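Local coordinates for BsaWI endonuclease (Geobacillus stearothermophilus, PDB 4ZSF), which is a restriction endonuclease of the PD-(D/E)XK nuclease superfamily that binds DNA and calcium, and probably cuts the DNA by metal-dependent hydrolysis, at residues V225-D228 with R234-P237. Residues are numbered along the deposited sequence; the frame is centred on the assembly and turned at random. Where two conformers were deposited one is given.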
loop_
_atom_site.group_PDB
_atom_site.type_symbol
_atom_site.label_atom_id
_atom_site.label_comp_id
_atom_site.label_asym_id
_atom_site.label_seq_id
_atom_site.Cartn_x
_atom_site.Cartn_y
_atom_site.Cartn_z
ATOM N N VAL A 225 -11.020 10.442 20.330
ATOM C CA VAL A 225 -11.005 11.279 19.126
ATOM C C VAL A 225 -10.751 12.727 19.507
ATOM O O VAL A 225 -11.391 13.224 20.448
ATOM C CB VAL A 225 -12.387 11.194 18.351
ATOM C CG1 VAL A 225 -12.353 12.074 17.040
ATOM C CG2 VAL A 225 -12.737 9.741 18.094
ATOM N N PHE A 226 -9.851 13.407 18.765
ATOM C CA PHE A 226 -9.647 14.847 18.982
ATOM C C PHE A 226 -10.837 15.675 18.465
ATOM O O PHE A 226 -10.834 16.194 17.375
ATOM C CB PHE A 226 -8.354 15.297 18.317
ATOM C CG PHE A 226 -7.124 14.886 19.058
ATOM C CD1 PHE A 226 -6.528 15.766 19.964
ATOM C CD2 PHE A 226 -6.510 13.695 18.828
ATOM C CE1 PHE A 226 -5.385 15.420 20.649
ATOM C CE2 PHE A 226 -5.341 13.342 19.520
ATOM C CZ PHE A 226 -4.793 14.230 20.452
ATOM N N TRP A 227 -11.883 15.765 19.261
ATOM C CA TRP A 227 -13.003 16.596 18.882
ATOM C C TRP A 227 -13.747 16.941 20.203
ATOM O O TRP A 227 -13.362 16.448 21.260
ATOM C CB TRP A 227 -13.894 15.862 17.864
ATOM C CG TRP A 227 -14.620 14.625 18.301
ATOM C CD1 TRP A 227 -14.721 14.093 19.578
ATOM C CD2 TRP A 227 -15.389 13.768 17.450
ATOM N NE1 TRP A 227 -15.487 12.952 19.546
ATOM C CE2 TRP A 227 -15.917 12.738 18.248
ATOM C CE3 TRP A 227 -15.676 13.777 16.067
ATOM C CZ2 TRP A 227 -16.716 11.691 17.714
ATOM C CZ3 TRP A 227 -16.469 12.728 15.527
ATOM C CH2 TRP A 227 -16.976 11.704 16.354
ATOM N N ASP A 228 -14.816 17.712 20.119
ATOM C CA ASP A 228 -15.546 18.089 21.332
ATOM C C ASP A 228 -16.929 17.441 21.399
ATOM O O ASP A 228 -17.764 17.803 22.241
ATOM C CB ASP A 228 -15.665 19.609 21.419
ATOM C CG ASP A 228 -16.048 20.237 20.094
ATOM O OD1 ASP A 228 -17.034 19.776 19.476
ATOM O OD2 ASP A 228 -15.337 21.176 19.664
ATOM N N ARG A 234 -18.320 3.914 23.381
ATOM C CA ARG A 234 -16.855 3.763 23.567
ATOM C C ARG A 234 -16.076 4.760 22.736
ATOM O O ARG A 234 -14.851 4.655 22.653
ATOM C CB ARG A 234 -16.411 2.340 23.180
ATOM C CG ARG A 234 -17.076 1.246 24.045
ATOM C CD ARG A 234 -16.831 -0.130 23.363
ATOM N NE ARG A 234 -17.346 -1.279 24.126
ATOM C CZ ARG A 234 -16.715 -1.891 25.134
ATOM N NH1 ARG A 234 -15.516 -1.469 25.552
ATOM N NH2 ARG A 234 -17.332 -2.937 25.735
ATOM N N ILE A 235 -16.772 5.746 22.160
ATOM C CA ILE A 235 -16.093 6.789 21.383
ATOM C C ILE A 235 -16.012 8.038 22.244
ATOM O O ILE A 235 -17.037 8.695 22.504
ATOM C CB ILE A 235 -16.810 7.106 20.114
ATOM C CG1 ILE A 235 -16.893 5.811 19.227
ATOM C CG2 ILE A 235 -16.064 8.151 19.372
ATOM C CD1 ILE A 235 -17.881 5.974 18.050
ATOM N N TYR A 236 -14.822 8.319 22.735
ATOM C CA TYR A 236 -14.627 9.375 23.723
ATOM C C TYR A 236 -13.897 10.618 23.205
ATOM O O TYR A 236 -12.980 10.470 22.403
ATOM C CB TYR A 236 -13.754 8.835 24.859
ATOM C CG TYR A 236 -14.289 7.571 25.489
ATOM C CD1 TYR A 236 -15.358 7.616 26.405
ATOM C CD2 TYR A 236 -13.696 6.340 25.207
ATOM C CE1 TYR A 236 -15.832 6.445 27.009
ATOM C CE2 TYR A 236 -14.168 5.163 25.811
ATOM C CZ TYR A 236 -15.216 5.246 26.732
ATOM O OH TYR A 236 -15.662 4.048 27.311
ATOM N N PRO A 237 -14.274 11.822 23.677
ATOM C CA PRO A 237 -13.581 13.034 23.252
ATOM C C PRO A 237 -12.285 13.250 24.027
ATOM O O PRO A 237 -12.232 13.002 25.261
ATOM C CB PRO A 237 -14.580 14.167 23.539
ATOM C CG PRO A 237 -15.403 13.648 24.745
ATOM C CD PRO A 237 -15.455 12.088 24.508
HETATM O O HOH W 1 -16.929 11.234 21.482
#
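V225 and P237 pair as a parallel beta bridge between strands 222-226 and 235-238, the latter an outermost strand of this chain's mixed sheet in this PD-(D/E)XK nuclease fold. V225 N donates to Y236 O at 2.9 Å in a nearly straight bond (168°). V225 also shares a backbone hydrogen bond with I238, which carries the ladder on. P237 CA adds a CA-H...O contact to V225 O, 3.6 Å; lacking an N-H costs proline no bond to strand 222-226, and this chain has no strand beyond to miss it. The P237 side chain lies about 8 Å from that of D239, a calcium-binding residue, so the strand leads toward the metal site.

Apolar packing gathers on the face carrying V225 and P237. The branched V225 and I235, well suited to extended chain, lie side by side through their CG2 methyls (3.9 Å). V225 CG1, anti to the backbone N (chi1 -179°), rests against one face of the W227 indole, toward its rim. P237 CB meets the ring edge at W227 CD1 (4.0 Å), while I235 CG2 approaches W227 CZ2. With W227 replaced by an alanine, V225 CG1 would probably lose the ring face over it, I235 CG2 its neighbour, and a bound water its indole donor.

Tryptophan pairs this apolar surface with one N-H: W227 NE1 donates to the water at 3.0 Å. The water lies 2.7 Å from I235 O.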